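PDB 1HFO: migration inhibitory factor from Trichinella spiralis, which belongs to the macrophage migration inhibitory factor family of small alpha/beta proteins, whose subunits assemble into a trimer. Local coordinates for residues A[69-72]-A[73-77]; A[87-91]-A[92-96]. One frame throughout, in Å; residues are numbered along the deposited sequence.

Overall arrangement
Both contacts are local and lie on the second half of the chain, within the beta-alpha-beta unit made by strand 57-63, helix 69-87 and strand 94-100. Interaction 1 comes first, in the opening turns of the helix, where residues four apart meet and no loop is closed. The chain then climbs the rest of the helix, and interaction 2 closes the tight turn that leads from the helix into strand 94-100. The two follow in series, neither nested nor crossed, with centres about 16 Å apart. They lie at the start of the helix and at the return to the sheet, and each also borders the second subunit.

Interaction 1 of 2, residues A[69-72]-A[73-77]; sequences PSRN and RDHSA
Two successive backbone bonds wind 69-72 into 73-77, in the first turns of helix 69-87, the connecting helix of a beta-alpha-beta unit. His75 N reaches Arg71 O at 3.1 Å with a nearly straight N-H...O angle of 171°, and Ser76 N meets Asn72 O at 2.9 Å. Two residues earlier, a water stands between the i and i+4 partners: it donates to Pro69 O (2.6 Å) and accepts from Arg73 N (3.2 Å). Proline suits this early position, where its missing N-H costs no helical bond. The imidazole of His75 leans back over the preceding turn, CG lying beside its own backbone N (chi1 -69°). Arg71 O, which accepts the His75 amide, lies 3.4 Å from the plane of the ring over one face, displaced toward the rim. Arg71 bends at chi3, and its guanidinium comes to the ring's edge, NH2 lying 3.3 Å from His75 CE1 with the two planes turned 57° apart. Elsewhere along that edge, near the ring plane, Asn72 OD1 approaches His75 CD2, whose C-H, made somewhat positive by the adjacent nitrogen, probably tolerates the amide oxygen. Histidine also carries a donor: NE2 bonds to Gly66 O, while the ring packs on Phe98 and on Ile29 and Leu30 of helix 18-30. The small polar Asn72 and Ser76 fit the subunit boundary, giving ND2 to Asp104 O and OG to Thr111 O of the second subunit; Arg73 forms a salt bridge to the terminal carboxylate of Phe113 there. Ser76 CB also stays 3.3 Å from Asn72 O.

Interaction 2 of 2, residues A[87-91]-A[92-96]; sequences LGIPK and NRMYI
Pro90 and Arg93 meet at the two ends of a type I beta turn, with Lys91 and Asn92 at its corners. Arg93 N bonds to Pro90 O at 2.9 Å, approaching from above the carbonyl plane. On one flank the Arg93 side chain runs beside the proline ring, both pointing the same way, so that its CD lies 4.0 Å from Pro90 CG. The aliphatic part of arginine thus packs on the pyrrolidine, while the chain bends beyond it and turns the guanidinium on to the carbonyls of Pro55, Asn54 and Phe49. Asn92 has CG wedged between its backbone N and carbonyl carbon (chi1 56°), and this brings OD1 to 3.6 Å from Pro90 CB. Across the turn, Ile89 and Met94 supply the apolar contact. The CG2 branch of Ile89 presses on Met94 CG at 3.6 Å. Flexible methionine then folds at chi3 (-71°), swinging CE back to lie 3.7 Å from Ile89 O; that oxygen takes its hydrogen bond from Asn84 ND2 of the helix. Gly88 carries the chain out of helix 69-87 just before this, with a positive phi that glycine accommodates easily at a helix end. The turn therefore joins that helix to strand 94-100: Met94 faces Phe80 and Leu83 of the helix, Ile89 lies against Thr7 and Ala57 of the sheet, and Tyr95 pairs with a strand of the second subunit.

Interaction 1 of 2, residues A[69-72]-A[73-77]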
loop_
_atom_site.group_PDB
_atom_site.type_symbol
_atom_site.label_atom_id
_atom_site.label_comp_id
_atom_site.label_asym_id
_atom_site.label_seq_id
_atom_site.Cartn_x
_atom_site.Cartn_y
_atom_site.Cartn_z
ATOM N N PRO A 69 -2.454 -15.639 -13.570
ATOM C CA PRO A 69 -3.382 -15.290 -14.646
ATOM C C PRO A 69 -4.548 -16.264 -14.828
ATOM O O PRO A 69 -5.699 -15.846 -14.916
ATOM C CB PRO A 69 -2.473 -15.243 -15.868
ATOM C CG PRO A 69 -1.220 -14.650 -15.292
ATOM C CD PRO A 69 -1.056 -15.446 -14.006
ATOM N N SER A 70 -4.243 -17.558 -14.867
ATOM C CA SER A 70 -5.264 -18.581 -15.074
ATOM C C SER A 70 -6.192 -18.787 -13.883
ATOM O O SER A 70 -6.967 -19.745 -13.863
ATOM C CB SER A 70 -4.608 -19.922 -15.429
ATOM O OG SER A 70 -4.102 -20.577 -14.277
ATOM N N ARG A 71 -6.121 -17.899 -12.895
ATOM C CA ARG A 71 -6.976 -18.028 -11.722
ATOM C C ARG A 71 -7.561 -16.727 -11.214
ATOM O O ARG A 71 -8.558 -16.731 -10.495
ATOM C CB ARG A 71 -6.207 -18.699 -10.588
ATOM C CG ARG A 71 -5.996 -20.180 -10.804
ATOM C CD ARG A 71 -5.416 -20.827 -9.577
ATOM N NE ARG A 71 -6.194 -20.525 -8.375
ATOM C CZ ARG A 71 -5.914 -21.023 -7.175
ATOM N NH1 ARG A 71 -4.882 -21.844 -7.032
ATOM N NH2 ARG A 71 -6.650 -20.700 -6.120
ATOM N N ASN A 72 -6.942 -15.613 -11.581
ATOM C CA ASN A 72 -7.393 -14.316 -11.109
ATOM C C ASN A 72 -8.803 -13.923 -11.495
ATOM O O ASN A 72 -9.434 -13.139 -10.794
ATOM C CB ASN A 72 -6.400 -13.227 -11.530
ATOM C CG ASN A 72 -5.036 -13.413 -10.872
ATOM O OD1 ASN A 72 -4.957 -13.948 -9.763
ATOM N ND2 ASN A 72 -3.965 -12.976 -11.540
ATOM N N ARG A 73 -9.302 -14.445 -12.608
ATOM C CA ARG A 73 -10.658 -14.111 -13.019
ATOM C C ARG A 73 -11.658 -14.654 -11.997
ATOM O O ARG A 73 -12.573 -13.951 -11.579
ATOM C CB ARG A 73 -10.934 -14.693 -14.400
ATOM C CG ARG A 73 -12.195 -14.176 -15.062
ATOM C CD ARG A 73 -11.948 -13.961 -16.548
ATOM N NE ARG A 73 -11.150 -12.762 -16.794
ATOM C CZ ARG A 73 -10.570 -12.471 -17.956
ATOM N NH1 ARG A 73 -10.693 -13.298 -18.988
ATOM N NH2 ARG A 73 -9.881 -11.344 -18.093
ATOM N N ASP A 74 -11.479 -15.906 -11.595
ATOM C CA ASP A 74 -12.374 -16.506 -10.612
ATOM C C ASP A 74 -12.188 -15.784 -9.277
ATOM O O ASP A 74 -13.157 -15.448 -8.588
ATOM C CB ASP A 74 -12.076 -17.998 -10.448
ATOM C CG ASP A 74 -13.062 -18.684 -9.521
ATOM O OD1 ASP A 74 -14.120 -18.078 -9.242
ATOM O OD2 ASP A 74 -12.790 -19.822 -9.076
ATOM N N HIS A 75 -10.937 -15.540 -8.903
ATOM C CA HIS A 75 -10.681 -14.832 -7.658
ATOM C C HIS A 75 -11.471 -13.534 -7.632
ATOM O O HIS A 75 -12.090 -13.184 -6.626
ATOM C CB HIS A 75 -9.196 -14.468 -7.513
ATOM C CG HIS A 75 -8.294 -15.643 -7.304
ATOM N ND1 HIS A 75 -8.733 -16.835 -6.772
ATOM C CD2 HIS A 75 -6.964 -15.790 -7.507
ATOM C CE1 HIS A 75 -7.713 -17.666 -6.655
ATOM N NE2 HIS A 75 -6.628 -17.056 -7.092
ATOM N N SER A 76 -11.414 -12.802 -8.745
ATOM C CA SER A 76 -12.080 -11.506 -8.863
ATOM C C SER A 76 -13.600 -11.530 -8.744
ATOM O O SER A 76 -14.202 -10.661 -8.099
ATOM C CB SER A 76 -11.713 -10.843 -10.198
ATOM O OG SER A 76 -12.228 -9.522 -10.235
ATOM N N ALA A 77 -14.218 -12.504 -9.397
ATOM C CA ALA A 77 -15.665 -12.623 -9.367
ATOM C C ALA A 77 -16.105 -12.775 -7.913
ATOM O O ALA A 77 -16.967 -12.042 -7.432
ATOM C CB ALA A 77 -16.094 -13.827 -10.180
HETATM O O HOH W 1 -8.172 -16.586 -14.771
#

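Interaction 2 of 2, residues A[87-91]-A[92-96]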
loop_
_atom_site.group_PDB
_atom_site.type_symbol
_atom_site.label_atom_id
_atom_site.label_comp_id
_atom_site.label_asym_id
_atom_site.label_seq_id
_atom_site.Cartn_x
_atom_site.Cartn_y
_atom_site.Cartn_z
ATOM N N LEU A 87 -20.003 -4.236 1.825
ATOM C CA LEU A 87 -19.775 -2.804 1.916
ATOM C C LEU A 87 -20.719 -1.994 1.039
ATOM O O LEU A 87 -20.794 -0.771 1.179
ATOM C CB LEU A 87 -18.330 -2.500 1.533
ATOM C CG LEU A 87 -17.317 -3.428 2.220
ATOM C CD1 LEU A 87 -15.921 -2.991 1.841
ATOM C CD2 LEU A 87 -17.488 -3.391 3.732
ATOM N N GLY A 88 -21.407 -2.675 0.132
ATOM C CA GLY A 88 -22.351 -2.003 -0.746
ATOM C C GLY A 88 -21.719 -1.199 -1.867
ATOM O O GLY A 88 -22.401 -0.422 -2.538
ATOM N N ILE A 89 -20.425 -1.396 -2.091
ATOM C CA ILE A 89 -19.725 -0.654 -3.144
ATOM C C ILE A 89 -19.943 -1.285 -4.517
ATOM O O ILE A 89 -19.836 -2.500 -4.679
ATOM C CB ILE A 89 -18.194 -0.602 -2.878
ATOM C CG1 ILE A 89 -17.905 -0.032 -1.489
ATOM C CG2 ILE A 89 -17.518 0.280 -3.927
ATOM C CD1 ILE A 89 -16.402 -0.029 -1.135
ATOM N N PRO A 90 -20.264 -0.461 -5.535
ATOM C CA PRO A 90 -20.491 -0.962 -6.892
ATOM C C PRO A 90 -19.243 -1.660 -7.435
ATOM O O PRO A 90 -18.127 -1.178 -7.249
ATOM C CB PRO A 90 -20.815 0.305 -7.684
ATOM C CG PRO A 90 -21.391 1.226 -6.655
ATOM C CD PRO A 90 -20.526 0.987 -5.450
ATOM N N LYS A 91 -19.440 -2.779 -8.120
ATOM C CA LYS A 91 -18.330 -3.541 -8.675
ATOM C C LYS A 91 -17.485 -2.788 -9.697
ATOM O O LYS A 91 -16.314 -3.118 -9.889
ATOM C CB LYS A 91 -18.843 -4.840 -9.284
ATOM C CG LYS A 91 -19.568 -5.716 -8.288
ATOM C CD LYS A 91 -19.955 -7.032 -8.907
ATOM C CE LYS A 91 -20.659 -7.923 -7.894
ATOM N NZ LYS A 91 -21.104 -9.177 -8.553
ATOM N N ASN A 92 -18.062 -1.789 -10.364
ATOM C CA ASN A 92 -17.284 -1.020 -11.329
ATOM C C ASN A 92 -16.560 0.150 -10.677
ATOM O O ASN A 92 -15.993 0.992 -11.376
ATOM C CB ASN A 92 -18.153 -0.503 -12.493
ATOM C CG ASN A 92 -19.352 0.326 -12.040
ATOM O OD1 ASN A 92 -19.416 0.829 -10.917
ATOM N ND2 ASN A 92 -20.313 0.487 -12.947
ATOM N N ARG A 93 -16.580 0.200 -9.342
ATOM C CA ARG A 93 -15.901 1.253 -8.604
ATOM C C ARG A 93 -14.890 0.661 -7.633
ATOM O O ARG A 93 -14.633 1.224 -6.584
ATOM C CB ARG A 93 -16.889 2.130 -7.848
ATOM C CG ARG A 93 -17.751 2.979 -8.789
ATOM C CD ARG A 93 -18.677 3.888 -8.016
ATOM N NE ARG A 93 -17.985 4.975 -7.339
ATOM C CZ ARG A 93 -17.354 5.969 -7.960
ATOM N NH1 ARG A 93 -17.325 6.013 -9.293
ATOM N NH2 ARG A 93 -16.759 6.920 -7.248
ATOM N N MET A 94 -14.334 -0.482 -8.018
ATOM C CA MET A 94 -13.317 -1.155 -7.205
ATOM C C MET A 94 -12.245 -1.816 -8.058
ATOM O O MET A 94 -12.525 -2.404 -9.102
ATOM C CB MET A 94 -13.950 -2.229 -6.317
ATOM C CG MET A 94 -14.830 -1.697 -5.222
ATOM S SD MET A 94 -15.325 -3.039 -4.119
ATOM C CE MET A 94 -16.451 -3.924 -5.140
ATOM N N TYR A 95 -10.997 -1.711 -7.601
ATOM C CA TYR A 95 -9.893 -2.354 -8.286
ATOM C C TYR A 95 -9.204 -3.248 -7.273
ATOM O O TYR A 95 -9.073 -2.870 -6.112
ATOM C CB TYR A 95 -8.842 -1.348 -8.745
ATOM C CG TYR A 95 -9.141 -0.627 -10.026
ATOM C CD1 TYR A 95 -9.453 -1.328 -11.189
ATOM C CD2 TYR A 95 -9.045 0.757 -10.090
ATOM C CE1 TYR A 95 -9.662 -0.647 -12.399
ATOM C CE2 TYR A 95 -9.249 1.443 -11.289
ATOM C CZ TYR A 95 -9.556 0.737 -12.432
ATOM O OH TYR A 95 -9.759 1.428 -13.613
ATOM N N ILE A 96 -8.757 -4.408 -7.726
ATOM C CA ILE A 96 -7.998 -5.304 -6.867
ATOM C C ILE A 96 -6.749 -5.755 -7.627
ATOM O O ILE A 96 -6.841 -6.301 -8.726
ATOM C CB ILE A 96 -8.800 -6.560 -6.446
ATOM C CG1 ILE A 96 -10.009 -6.148 -5.603
ATOM C CG2 ILE A 96 -7.868 -7.521 -5.662
ATOM C CD1 ILE A 96 -9.694 -5.238 -4.423
#